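Local coordinates for Trypsin/chymotrypsin inhibitor (Alocasia macrorrhizos, PDB 5YCZ), which inhibits trypsin and alpha-chymotrypsin as a homodimeric Kunitz-type beta-trefoil protein from giant taro, at residues 53-58 with 78-83; 38-43 with 84-89; 19-24 with 175-180; 12-17 with 57-62; 96-101 with 163-168. All blocks are in the same frame, centred on the assembly; numbering follows the deposited sequence.

From the N terminus, residues 12-17 open contact 4 and residues 19-24 open contact 3. Residues 38-43 then open contact 2, and residues 57-62 close contact 4, so contact 4 crosses contacts 2 and 3. Contact 1 (53-58 with 78-83) lies within the span that contact 2 closes at 84-89, and the two touch. Contact 5 (96-101 with 163-168) follows in series. Contact 3 closes last, at 175-180, enclosing contacts 1, 2 and 5. Contacts 1, 3 and 4 gather round the four-stranded sheet that includes strand 55-60, site of the predicted reactive bond; contacts 2 and 5 meet at strand 42-45 of the six-stranded sheet. Contacts 1, 2 and 4 also touch the second subunit.

Contact 1: residues 53-58 with 78-83; sequences GRPLAF and FPEPTR
At the predicted reactive bond of this Kunitz-type beta-trefoil, L56-A57, the start of strand 55-60 packs against F78-E80, where P79 is the centre of an inverse gamma turn. L56 and F78 lie side by side, pointing the same way. The L56 methyl CD2 sits over the centre of the F78 ring, 3.4 Å from its centroid and 8° off the normal, a CH-pi contact. L30, L32 and W90 also pack against F78. The P55 carbonyl O lies 3.3 Å from P79 CD and 3.6 Å from F78 CA, the latter a CA-H...O contact. On the outer side R54 and E80 cross at about a right angle in a salt bridge, with their planes 70° apart. R54 CG stands beside its own backbone N (chi1 -81°), and the chain runs extended to NE, which bonds to T31 OG1. P79 of the second subunit packs on P79, while E80 touches F59 of that chain. R54 NH1 donates to the syn lone pair of E80 OE1 at 2.8 Å, in a bent bond with the oxygen tilted out of the guanidinium plane.

Contact 2: residues 38-43 with 84-89; sequences SCPLNV and CPQSTV
C39 and C84 are joined covalently, with SG to SG 2.1 Å. Both sulfurs stand anti to their own carbonyl carbons, and the C-S-S-C torsion of -93° gives a left-handed disulfide close to the relaxed perpendicular geometry. Apolar atoms flank the sulfurs. L41 CD2 rests 3.5 Å from C84 SG, while P85 CD reaches C39 SG from the other segment at 4.2 Å. This cystine is the N-terminal one of the Kunitz inhibitor beta-trefoil; here it ties the loop entering strand 42-45 to the long loop between strands 74-77 and 91-93, which also carries the turn of contact 1. The peptide bond between C39 and P40 is cis. Beyond the sulfurs, the contact is between P40 and Q86, whose side chains cross at about a right angle. The Q86 chain is bent at chi2 (86°), which brings CD beside P40, with Q86 OE1 3.2 Å from P40 CB and 3.4 Å from P40 CA. No hydrogen bond joins the two segments, and several of their polar groups bond elsewhere. S38 O, itself 3.5 Å from C84 SG, accepts from R83 NH1, L41 O accepts from T101 OG1, and T88 OG1 bonds to F78 O. P85 packs on G102 of the second subunit.

Contact 3: residues 19-24 with 175-180; sequences YATSVM and TIRFVK
V23 CG2 lies over one face of the R177 guanidinium, 4.2 Å above its plane and offset toward the rim, while R177 NH1 forms a salt bridge with D130. Obliquely to the Y19 ring comes V179 O, and obliquely to the F178 ring Y19 O; the F178 ring also meets that of F58, with their planes nearly perpendicular. Between these groups the backbones pair antiparallel. Y19 N to V179 O (2.8 Å) and V179 N to Y19 O (3.0 Å) form one nearly straight couple. In the next hydrogen-bonded pair, R177 N reaches T21 O at 3.0 Å, but the return bond from T21 N to R177 O is weak. T21 OG1, placed between its own backbone N and carbonyl carbon (chi1 76°), gives R177 O a second donor at 3.3 Å from above the carbonyl plane. That rotation also puts T21 CG2 3.5 Å from V179 CG2, on the sheet face shared with Y19 and R177. V23 N to T175 O (3.1 Å) extends the pairing past the strand end. In the beta-trefoil, I176 and F178 make backbone bonds with Y131 and V7, while strand 18-22 lies between 176-180 and 55-60, where Y19 packs on P55 and A20 on L56.

Contact 4: residues 12-17 with 57-62; sequences LQRGQL and AFFPEN
R14 and G15, in the loop that leads into strand 18-22 of the beta-trefoil, lie across strand 55-60, and most of the polar traffic of the contact passes through them. G15 N donates to F58 O at 3.2 Å in a fairly straight bond (151° at the hydrogen), tilted slightly from the carbonyl plane. P60 CD stands 3.2 Å above one face of the R14 guanidinium, toward its rim, and F59 C lies over the same face. R14 CG is anti to the backbone N (chi1 159°), and a bend at chi3 (-65°) turns NE; the R14 and P60 side chains cross obliquely. R14 NH2 is 2.8 Å from P60 O, but that bond is bent and weak; N62 O, 3.0 Å from NH2 and near the guanidinium plane, stands at too poor an angle to count as bonded. The stronger partner of NH2 is D65 O, and NE has a long, weak ion pair with D66. N62 ND2 in turn bonds to G141 O. Strand donors and acceptors on the other side are used by strand 74-77: A57 pairs with M77 and F59 with Y75. Apolar filling comes from L12 CD2, 4.3 Å from F58 CE2, and the F59 ring touches P81 of the second subunit. Against A57 CB press two loop carbonyls, Q16 O at 3.4 Å and G15 O at 3.5 Å.

Contact 5: residues 96-101 with 163-168; sequences AGFVTT and NVLLNI
F98 and L165 form the close-packed part of this contact, where strand 98-100, one arm of the small 91-93/98-100 hairpin of the beta-trefoil, meets strand 164-168 of the six-stranded sheet at 116° between their directions. L165 CD1 sits over the centre of the F98 ring, 3.6 Å from its centroid and 10° off the normal, a CH-pi contact. A96 CB lies against the opposite face, offset toward the rim. F98 CG takes the crowded position between its own backbone N and carbonyl carbon (chi1 49°), while F98 CB stays 3.1 Å from L166 O. The same carbonyl oxygen receives F98 CA in a CA-H...O contact. G97 O meets N167 CB at 3.1 Å and takes a CA-H...O contact from N167 CA. Deeper in, V99 CG2 packs on L166 CB, and V43 of strand 42-45 touches both residues. The wet part is looser: the one direct backbone bond, V99 N to L166 O at 3.2 Å, is weak and bent, and waters fill in. One accepts from I168 N and lies near G97 O at a distance too short to be trusted. The second water accepts from L166 N at 2.9 Å and lies 3.0 Å from V99 O, one of several acceptors within its reach.

Contact 1: residues 53-58 with 78-83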
# COMPACT_ATOMS: atom_id res chain seq x y z
N GLY A 53 -0.48 -16.27 -2.67
CA GLY A 53 -1.41 -15.22 -2.27
C GLY A 53 -1.04 -13.90 -2.92
O GLY A 53 -0.64 -13.84 -4.09
N ARG A 54 -1.15 -12.82 -2.15
CA ARG A 54 -0.74 -11.50 -2.59
C ARG A 54 0.43 -10.99 -1.75
O ARG A 54 0.64 -11.44 -0.62
CB ARG A 54 -1.90 -10.51 -2.50
CG ARG A 54 -2.82 -10.61 -3.67
CD ARG A 54 -3.95 -9.64 -3.51
NE ARG A 54 -5.15 -10.14 -4.17
CZ ARG A 54 -5.57 -9.71 -5.35
NH1 ARG A 54 -4.90 -8.76 -6.00
NH2 ARG A 54 -6.68 -10.24 -5.88
N PRO A 55 1.21 -10.05 -2.28
CA PRO A 55 2.41 -9.60 -1.55
C PRO A 55 2.07 -8.73 -0.35
O PRO A 55 1.17 -7.88 -0.40
CB PRO A 55 3.18 -8.80 -2.61
CG PRO A 55 2.58 -9.18 -3.92
CD PRO A 55 1.15 -9.53 -3.65
N LEU A 56 2.81 -8.94 0.72
CA LEU A 56 2.76 -8.10 1.91
C LEU A 56 4.06 -7.33 2.05
O LEU A 56 5.10 -7.70 1.49
CB LEU A 56 2.52 -8.94 3.16
CG LEU A 56 1.19 -9.68 3.18
CD1 LEU A 56 1.32 -10.94 3.98
CD2 LEU A 56 0.12 -8.79 3.78
N ALA A 57 3.99 -6.24 2.80
CA ALA A 57 5.19 -5.53 3.21
C ALA A 57 5.03 -5.11 4.65
O ALA A 57 3.90 -4.89 5.12
CB ALA A 57 5.47 -4.33 2.31
N PHE A 58 6.15 -5.01 5.37
CA PHE A 58 6.18 -4.81 6.81
C PHE A 58 6.93 -3.53 7.17
O PHE A 58 7.90 -3.15 6.51
CB PHE A 58 6.84 -5.97 7.51
CG PHE A 58 6.30 -7.28 7.09
CD1 PHE A 58 5.21 -7.83 7.73
CD2 PHE A 58 6.87 -7.96 6.02
CE1 PHE A 58 4.69 -9.04 7.34
CE2 PHE A 58 6.37 -9.17 5.61
CZ PHE A 58 5.27 -9.72 6.26
N PHE A 78 -0.97 -4.91 2.45
CA PHE A 78 -0.85 -5.33 1.07
C PHE A 78 -0.61 -4.06 0.26
O PHE A 78 -1.55 -3.27 0.06
CB PHE A 78 -2.12 -6.03 0.60
CG PHE A 78 -2.41 -7.34 1.28
CD1 PHE A 78 -1.98 -8.53 0.73
CD2 PHE A 78 -3.17 -7.37 2.45
CE1 PHE A 78 -2.27 -9.75 1.35
CE2 PHE A 78 -3.47 -8.58 3.07
CZ PHE A 78 -3.02 -9.78 2.51
N PRO A 79 0.59 -3.82 -0.23
CA PRO A 79 0.81 -2.52 -0.90
C PRO A 79 0.27 -2.52 -2.32
O PRO A 79 1.00 -2.43 -3.30
CB PRO A 79 2.33 -2.39 -0.85
CG PRO A 79 2.83 -3.78 -0.86
CD PRO A 79 1.79 -4.67 -0.20
N GLU A 80 -1.04 -2.64 -2.45
CA GLU A 80 -1.64 -2.59 -3.77
C GLU A 80 -2.94 -1.83 -3.68
O GLU A 80 -3.49 -1.64 -2.58
CB GLU A 80 -1.89 -3.99 -4.36
CG GLU A 80 -2.39 -5.01 -3.38
CD GLU A 80 -2.46 -6.40 -4.01
OE1 GLU A 80 -3.49 -6.71 -4.64
OE2 GLU A 80 -1.46 -7.16 -3.89
N PRO A 81 -3.46 -1.33 -4.80
CA PRO A 81 -4.77 -0.72 -4.76
C PRO A 81 -5.81 -1.81 -4.64
O PRO A 81 -5.55 -3.01 -4.83
CB PRO A 81 -4.88 0.03 -6.09
CG PRO A 81 -3.51 0.07 -6.63
CD PRO A 81 -2.86 -1.19 -6.13
N THR A 82 -7.02 -1.35 -4.37
CA THR A 82 -8.08 -2.18 -3.86
C THR A 82 -9.37 -1.54 -4.32
O THR A 82 -9.40 -0.35 -4.64
CB THR A 82 -7.94 -2.25 -2.34
OG1 THR A 82 -6.93 -3.22 -2.00
CG2 THR A 82 -9.22 -2.55 -1.65
N ARG A 83 -10.42 -2.35 -4.39
CA ARG A 83 -11.74 -1.85 -4.72
C ARG A 83 -12.41 -1.08 -3.59
O ARG A 83 -13.50 -0.53 -3.79
CB ARG A 83 -12.65 -3.02 -5.15
CG ARG A 83 -13.00 -3.99 -4.04
CD ARG A 83 -14.22 -4.79 -4.46
NE ARG A 83 -14.39 -6.05 -3.74
CZ ARG A 83 -15.16 -6.18 -2.68
NH1 ARG A 83 -15.81 -5.12 -2.21
NH2 ARG A 83 -15.28 -7.37 -2.08

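Contact 2: residues 38-43 with 84-89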
# COMPACT_ATOMS: atom_id res chain seq x y z
N SER A 38 -18.86 -5.55 -0.92
CA SER A 38 -18.78 -5.33 0.52
C SER A 38 -17.49 -4.58 0.82
O SER A 38 -16.45 -4.86 0.22
CB SER A 38 -18.81 -6.67 1.26
OG SER A 38 -19.30 -6.52 2.58
N CYS A 39 -17.56 -3.61 1.73
CA CYS A 39 -16.34 -2.98 2.21
C CYS A 39 -16.43 -2.86 3.72
O CYS A 39 -17.52 -2.66 4.26
CB CYS A 39 -16.12 -1.58 1.60
SG CYS A 39 -15.54 -1.57 -0.15
N PRO A 40 -15.29 -2.99 4.44
CA PRO A 40 -13.93 -3.15 3.91
C PRO A 40 -13.58 -4.61 3.63
O PRO A 40 -14.30 -5.50 4.07
CB PRO A 40 -13.03 -2.59 5.02
CG PRO A 40 -13.92 -2.39 6.21
CD PRO A 40 -15.27 -2.99 5.91
N LEU A 41 -12.50 -4.83 2.89
CA LEU A 41 -11.94 -6.16 2.75
C LEU A 41 -11.33 -6.61 4.07
O LEU A 41 -10.86 -5.79 4.86
CB LEU A 41 -10.87 -6.18 1.65
CG LEU A 41 -11.23 -5.41 0.38
CD1 LEU A 41 -10.14 -5.60 -0.63
CD2 LEU A 41 -12.55 -5.91 -0.18
N ASN A 42 -11.38 -7.92 4.31
CA ASN A 42 -10.70 -8.56 5.42
C ASN A 42 -9.51 -9.37 4.91
O ASN A 42 -9.45 -9.77 3.75
CB ASN A 42 -11.64 -9.49 6.20
CG ASN A 42 -12.86 -8.80 6.69
OD1 ASN A 42 -12.79 -7.71 7.27
ND2 ASN A 42 -14.01 -9.40 6.45
N VAL A 43 -8.56 -9.63 5.81
CA VAL A 43 -7.45 -10.51 5.48
C VAL A 43 -7.94 -11.95 5.49
O VAL A 43 -8.58 -12.40 6.44
CB VAL A 43 -6.29 -10.29 6.45
CG1 VAL A 43 -5.05 -11.11 6.05
CG2 VAL A 43 -5.93 -8.82 6.41
N CYS A 84 -11.81 -1.05 -2.40
CA CYS A 84 -12.35 -0.36 -1.24
C CYS A 84 -11.44 0.80 -0.86
O CYS A 84 -10.24 0.77 -1.14
CB CYS A 84 -12.50 -1.30 -0.04
SG CYS A 84 -13.75 -2.61 -0.23
N PRO A 85 -11.99 1.84 -0.25
CA PRO A 85 -11.23 3.07 -0.02
C PRO A 85 -10.38 3.07 1.24
O PRO A 85 -9.55 3.98 1.41
CB PRO A 85 -12.33 4.11 0.09
CG PRO A 85 -13.43 3.34 0.80
CD PRO A 85 -13.41 2.01 0.12
N GLN A 86 -10.62 2.10 2.14
CA GLN A 86 -9.84 1.97 3.37
C GLN A 86 -8.41 1.57 3.04
O GLN A 86 -8.14 0.90 2.04
CB GLN A 86 -10.46 0.91 4.29
CG GLN A 86 -11.88 1.21 4.71
CD GLN A 86 -12.91 0.71 3.71
OE1 GLN A 86 -12.64 -0.18 2.89
NE2 GLN A 86 -14.10 1.27 3.77
N SER A 87 -7.49 1.97 3.91
CA SER A 87 -6.11 1.52 3.75
C SER A 87 -6.04 0.01 3.81
O SER A 87 -6.87 -0.65 4.44
CB SER A 87 -5.21 2.15 4.83
OG SER A 87 -5.43 1.58 6.11
N THR A 88 -5.07 -0.54 3.11
CA THR A 88 -4.78 -1.97 3.18
C THR A 88 -3.85 -2.32 4.35
O THR A 88 -3.20 -3.38 4.31
CB THR A 88 -4.17 -2.42 1.86
OG1 THR A 88 -3.09 -1.55 1.53
CG2 THR A 88 -5.22 -2.38 0.76
N VAL A 89 -3.75 -1.45 5.35
CA VAL A 89 -3.01 -1.74 6.57
C VAL A 89 -3.86 -2.65 7.46
O VAL A 89 -5.03 -2.36 7.71
CB VAL A 89 -2.66 -0.44 7.31
CG1 VAL A 89 -2.18 -0.73 8.70
CG2 VAL A 89 -1.59 0.32 6.58

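Contact 3: residues 19-24 with 175-180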
# COMPACT_ATOMS: atom_id res chain seq x y z
N TYR A 19 5.66 -12.69 0.07
CA TYR A 19 4.47 -13.52 0.14
C TYR A 19 4.47 -14.30 1.45
O TYR A 19 5.50 -14.83 1.86
CB TYR A 19 4.42 -14.51 -1.02
CG TYR A 19 4.31 -13.94 -2.41
CD1 TYR A 19 3.31 -13.03 -2.75
CD2 TYR A 19 5.18 -14.36 -3.42
CE1 TYR A 19 3.22 -12.53 -4.05
CE2 TYR A 19 5.09 -13.88 -4.71
CZ TYR A 19 4.11 -12.96 -5.02
OH TYR A 19 4.04 -12.49 -6.31
N ALA A 20 3.29 -14.41 2.08
CA ALA A 20 3.14 -15.18 3.32
C ALA A 20 2.64 -16.58 2.99
O ALA A 20 1.45 -16.89 3.10
CB ALA A 20 2.20 -14.48 4.30
N THR A 21 3.57 -17.45 2.60
CA THR A 21 3.24 -18.82 2.24
C THR A 21 2.87 -19.63 3.47
O THR A 21 3.50 -19.52 4.53
CB THR A 21 4.40 -19.50 1.53
OG1 THR A 21 5.43 -19.85 2.48
CG2 THR A 21 4.98 -18.56 0.50
N SER A 22 1.89 -20.49 3.32
CA SER A 22 1.44 -21.29 4.44
C SER A 22 2.42 -22.44 4.69
O SER A 22 2.72 -23.22 3.78
CB SER A 22 0.02 -21.78 4.17
OG SER A 22 -0.18 -23.04 4.76
N VAL A 23 2.93 -22.54 5.92
CA VAL A 23 3.74 -23.70 6.30
C VAL A 23 2.95 -24.99 6.10
O VAL A 23 3.35 -25.86 5.31
CB VAL A 23 4.22 -23.56 7.76
CG1 VAL A 23 4.80 -24.86 8.22
CG2 VAL A 23 5.24 -22.45 7.84
N MET A 24 1.84 -25.15 6.82
CA MET A 24 0.95 -26.30 6.65
C MET A 24 0.55 -26.47 5.18
O MET A 24 -0.51 -26.01 4.77
CB MET A 24 -0.29 -26.12 7.51
CG MET A 24 -1.12 -27.37 7.69
SD MET A 24 -0.41 -28.44 8.97
CE MET A 24 0.26 -27.22 10.12
N THR A 175 1.06 -20.93 11.01
CA THR A 175 2.48 -20.72 10.83
C THR A 175 2.78 -20.48 9.36
O THR A 175 2.14 -21.06 8.48
CB THR A 175 3.27 -21.91 11.35
OG1 THR A 175 2.63 -23.12 10.92
CG2 THR A 175 3.28 -21.88 12.87
N ILE A 176 3.77 -19.63 9.10
CA ILE A 176 4.03 -19.15 7.75
C ILE A 176 5.53 -18.96 7.53
O ILE A 176 6.30 -18.79 8.47
CB ILE A 176 3.29 -17.83 7.46
CG1 ILE A 176 3.58 -16.82 8.56
CG2 ILE A 176 1.80 -18.05 7.35
CD1 ILE A 176 3.90 -15.47 8.03
N ARG A 177 5.93 -18.98 6.26
CA ARG A 177 7.24 -18.55 5.80
C ARG A 177 7.06 -17.35 4.88
O ARG A 177 6.00 -17.16 4.28
CB ARG A 177 7.97 -19.65 5.05
CG ARG A 177 7.88 -21.03 5.66
CD ARG A 177 8.70 -22.02 4.83
NE ARG A 177 8.27 -23.41 5.02
CZ ARG A 177 8.84 -24.25 5.88
NH1 ARG A 177 9.86 -23.86 6.64
NH2 ARG A 177 8.38 -25.50 5.99
N PHE A 178 8.12 -16.57 4.73
CA PHE A 178 8.14 -15.42 3.83
C PHE A 178 8.97 -15.70 2.59
O PHE A 178 10.14 -16.08 2.69
CB PHE A 178 8.69 -14.20 4.56
CG PHE A 178 8.00 -13.92 5.83
CD1 PHE A 178 6.78 -13.26 5.84
CD2 PHE A 178 8.52 -14.37 7.03
CE1 PHE A 178 6.12 -13.01 7.02
CE2 PHE A 178 7.87 -14.14 8.22
CZ PHE A 178 6.67 -13.46 8.22
N VAL A 179 8.38 -15.50 1.42
CA VAL A 179 9.05 -15.69 0.14
C VAL A 179 9.16 -14.34 -0.52
O VAL A 179 8.14 -13.69 -0.81
CB VAL A 179 8.29 -16.68 -0.75
CG1 VAL A 179 8.86 -16.67 -2.15
CG2 VAL A 179 8.37 -18.07 -0.17
N LYS A 180 10.39 -13.89 -0.76
CA LYS A 180 10.57 -12.56 -1.30
C LYS A 180 10.04 -12.49 -2.73
O LYS A 180 9.93 -13.51 -3.44
CB LYS A 180 12.04 -12.14 -1.25
CG LYS A 180 12.27 -10.63 -1.41
CD LYS A 180 13.67 -10.26 -0.94
CE LYS A 180 14.18 -8.99 -1.59
NZ LYS A 180 13.37 -7.75 -1.32

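Contact 4: residues 12-17 with 57-62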
# COMPACT_ATOMS: atom_id res chain seq x y z
N LEU A 12 14.43 -9.57 6.63
CA LEU A 12 13.15 -9.04 6.15
C LEU A 12 13.30 -7.54 5.99
O LEU A 12 13.21 -6.79 6.97
CB LEU A 12 12.01 -9.37 7.11
CG LEU A 12 10.98 -10.38 6.60
CD1 LEU A 12 11.68 -11.66 6.19
CD2 LEU A 12 9.89 -10.66 7.63
N GLN A 13 13.53 -7.09 4.77
CA GLN A 13 13.75 -5.67 4.57
C GLN A 13 12.45 -4.91 4.78
O GLN A 13 11.36 -5.41 4.52
CB GLN A 13 14.31 -5.42 3.17
CG GLN A 13 15.05 -4.10 3.03
CD GLN A 13 16.55 -4.29 2.88
OE1 GLN A 13 17.01 -5.32 2.36
NE2 GLN A 13 17.33 -3.30 3.32
N ARG A 14 12.57 -3.70 5.31
CA ARG A 14 11.40 -2.86 5.49
C ARG A 14 10.90 -2.40 4.13
O ARG A 14 11.67 -1.92 3.30
CB ARG A 14 11.73 -1.66 6.37
CG ARG A 14 10.76 -0.51 6.19
CD ARG A 14 11.30 0.76 6.80
NE ARG A 14 11.43 0.64 8.24
CZ ARG A 14 10.60 1.20 9.12
NH1 ARG A 14 9.56 1.93 8.69
NH2 ARG A 14 10.81 1.04 10.42
N GLY A 15 9.59 -2.59 3.89
CA GLY A 15 8.95 -2.10 2.70
C GLY A 15 9.02 -3.01 1.50
O GLY A 15 8.20 -2.86 0.59
N GLN A 16 9.98 -3.94 1.44
CA GLN A 16 10.03 -4.84 0.31
C GLN A 16 8.86 -5.84 0.36
O GLN A 16 8.22 -6.03 1.40
CB GLN A 16 11.36 -5.59 0.26
CG GLN A 16 12.59 -4.71 0.38
CD GLN A 16 12.69 -3.67 -0.70
OE1 GLN A 16 12.81 -4.00 -1.88
NE2 GLN A 16 12.66 -2.39 -0.31
N LEU A 17 8.60 -6.48 -0.78
CA LEU A 17 7.41 -7.32 -0.94
C LEU A 17 7.74 -8.76 -0.62
O LEU A 17 8.68 -9.31 -1.18
CB LEU A 17 6.87 -7.24 -2.36
CG LEU A 17 6.58 -5.89 -3.00
CD1 LEU A 17 5.67 -6.12 -4.20
CD2 LEU A 17 5.95 -4.96 -2.00
N ALA A 57 3.99 -6.24 2.80
CA ALA A 57 5.19 -5.53 3.21
C ALA A 57 5.03 -5.11 4.65
O ALA A 57 3.90 -4.89 5.12
CB ALA A 57 5.47 -4.33 2.31
N PHE A 58 6.15 -5.01 5.37
CA PHE A 58 6.18 -4.81 6.81
C PHE A 58 6.93 -3.53 7.17
O PHE A 58 7.90 -3.15 6.51
CB PHE A 58 6.84 -5.97 7.51
CG PHE A 58 6.30 -7.28 7.09
CD1 PHE A 58 5.21 -7.83 7.73
CD2 PHE A 58 6.87 -7.96 6.02
CE1 PHE A 58 4.69 -9.04 7.34
CE2 PHE A 58 6.37 -9.17 5.61
CZ PHE A 58 5.27 -9.72 6.26
N PHE A 59 6.49 -2.91 8.26
CA PHE A 59 6.95 -1.58 8.65
C PHE A 59 7.16 -1.58 10.16
O PHE A 59 6.21 -1.38 10.92
CB PHE A 59 5.95 -0.50 8.23
CG PHE A 59 5.76 -0.44 6.75
CD1 PHE A 59 4.85 -1.27 6.12
CD2 PHE A 59 6.53 0.43 5.98
CE1 PHE A 59 4.69 -1.23 4.73
CE2 PHE A 59 6.38 0.48 4.59
CZ PHE A 59 5.46 -0.34 3.97
N PRO A 60 8.39 -1.82 10.62
CA PRO A 60 8.64 -1.82 12.06
C PRO A 60 8.28 -0.47 12.64
O PRO A 60 8.55 0.57 12.04
CB PRO A 60 10.15 -2.08 12.15
CG PRO A 60 10.53 -2.61 10.83
CD PRO A 60 9.63 -1.97 9.85
N GLU A 61 7.63 -0.49 13.80
CA GLU A 61 7.26 0.76 14.44
C GLU A 61 8.49 1.57 14.83
O GLU A 61 8.38 2.80 14.97
CB GLU A 61 6.40 0.51 15.67
CG GLU A 61 4.93 0.36 15.38
CD GLU A 61 4.05 0.71 16.58
OE1 GLU A 61 3.27 1.68 16.48
OE2 GLU A 61 4.15 0.01 17.62
N ASN A 62 9.64 0.92 15.00
CA ASN A 62 10.90 1.60 15.31
C ASN A 62 11.56 2.03 14.01
O ASN A 62 11.89 1.19 13.17
CB ASN A 62 11.84 0.68 16.10
CG ASN A 62 12.96 1.45 16.79
OD1 ASN A 62 13.60 2.32 16.19
ND2 ASN A 62 13.20 1.14 18.06

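Contact 5: residues 96-101 with 163-168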
# COMPACT_ATOMS: atom_id res chain seq x y z
N ALA A 96 -15.26 -7.98 15.82
CA ALA A 96 -15.46 -9.12 14.92
C ALA A 96 -14.50 -10.27 15.19
O ALA A 96 -14.82 -11.42 14.86
CB ALA A 96 -15.33 -8.67 13.47
N GLY A 97 -13.34 -10.01 15.78
CA GLY A 97 -12.45 -11.09 16.12
C GLY A 97 -11.53 -11.57 15.02
O GLY A 97 -10.91 -12.63 15.19
N PHE A 98 -11.40 -10.82 13.90
CA PHE A 98 -10.47 -11.17 12.82
C PHE A 98 -9.73 -9.91 12.37
O PHE A 98 -9.91 -8.84 12.93
CB PHE A 98 -11.17 -11.88 11.64
CG PHE A 98 -12.43 -11.20 11.14
CD1 PHE A 98 -12.36 -10.08 10.33
CD2 PHE A 98 -13.69 -11.72 11.41
CE1 PHE A 98 -13.52 -9.46 9.85
CE2 PHE A 98 -14.85 -11.10 10.93
CZ PHE A 98 -14.77 -9.98 10.15
N VAL A 99 -8.90 -10.05 11.34
CA VAL A 99 -8.08 -8.94 10.84
C VAL A 99 -8.76 -8.28 9.64
O VAL A 99 -9.13 -8.96 8.68
CB VAL A 99 -6.66 -9.41 10.49
CG1 VAL A 99 -5.85 -8.22 10.01
CG2 VAL A 99 -6.01 -10.07 11.70
N THR A 100 -8.92 -6.96 9.71
CA THR A 100 -9.57 -6.22 8.64
C THR A 100 -8.64 -5.11 8.20
O THR A 100 -7.47 -5.09 8.60
CB THR A 100 -10.93 -5.68 9.07
OG1 THR A 100 -11.66 -5.22 7.93
CG2 THR A 100 -10.76 -4.53 10.03
N THR A 101 -9.12 -4.19 7.39
CA THR A 101 -8.25 -3.19 6.81
C THR A 101 -8.54 -1.84 7.44
O THR A 101 -9.26 -1.75 8.44
CB THR A 101 -8.41 -3.18 5.29
OG1 THR A 101 -9.80 -3.31 4.95
CG2 THR A 101 -7.67 -4.38 4.69
N ASN A 163 -15.01 -17.38 3.35
CA ASN A 163 -13.57 -17.26 3.37
C ASN A 163 -13.00 -17.78 4.67
O ASN A 163 -13.69 -17.88 5.69
CB ASN A 163 -13.14 -15.82 3.15
CG ASN A 163 -13.44 -15.35 1.75
OD1 ASN A 163 -14.43 -14.65 1.51
ND2 ASN A 163 -12.63 -15.78 0.80
N VAL A 164 -11.72 -18.14 4.59
CA VAL A 164 -10.91 -18.43 5.76
C VAL A 164 -10.27 -17.13 6.22
O VAL A 164 -9.57 -16.47 5.44
CB VAL A 164 -9.86 -19.49 5.44
CG1 VAL A 164 -8.88 -19.63 6.55
CG2 VAL A 164 -10.56 -20.81 5.15
N LEU A 165 -10.54 -16.74 7.45
CA LEU A 165 -10.05 -15.47 7.96
C LEU A 165 -8.98 -15.76 9.01
O LEU A 165 -8.63 -16.92 9.25
CB LEU A 165 -11.21 -14.61 8.49
CG LEU A 165 -12.29 -14.17 7.47
CD1 LEU A 165 -12.95 -12.92 7.92
CD2 LEU A 165 -11.74 -13.90 6.09
N LEU A 166 -8.43 -14.70 9.61
CA LEU A 166 -7.45 -14.82 10.68
C LEU A 166 -8.05 -14.33 11.98
O LEU A 166 -8.40 -13.15 12.09
CB LEU A 166 -6.18 -14.02 10.38
CG LEU A 166 -5.39 -14.43 9.12
CD1 LEU A 166 -4.21 -13.47 8.94
CD2 LEU A 166 -4.90 -15.87 9.20
N ASN A 167 -8.18 -15.21 12.97
CA ASN A 167 -8.63 -14.82 14.30
C ASN A 167 -7.53 -15.13 15.30
O ASN A 167 -6.43 -15.56 14.93
CB ASN A 167 -9.94 -15.53 14.68
CG ASN A 167 -9.77 -17.05 14.85
OD1 ASN A 167 -8.87 -17.67 14.27
ND2 ASN A 167 -10.68 -17.66 15.59
N ILE A 168 -7.82 -14.90 16.58
CA ILE A 168 -6.89 -15.27 17.65
C ILE A 168 -7.05 -16.75 17.92
O ILE A 168 -8.13 -17.20 18.32
CB ILE A 168 -7.15 -14.46 18.93
CG1 ILE A 168 -6.97 -12.97 18.70
CG2 ILE A 168 -6.23 -14.97 20.05
CD1 ILE A 168 -5.51 -12.55 18.69
O HOH W 1 -10.73 -13.73 17.34
O HOH W 2 -9.12 -11.97 8.96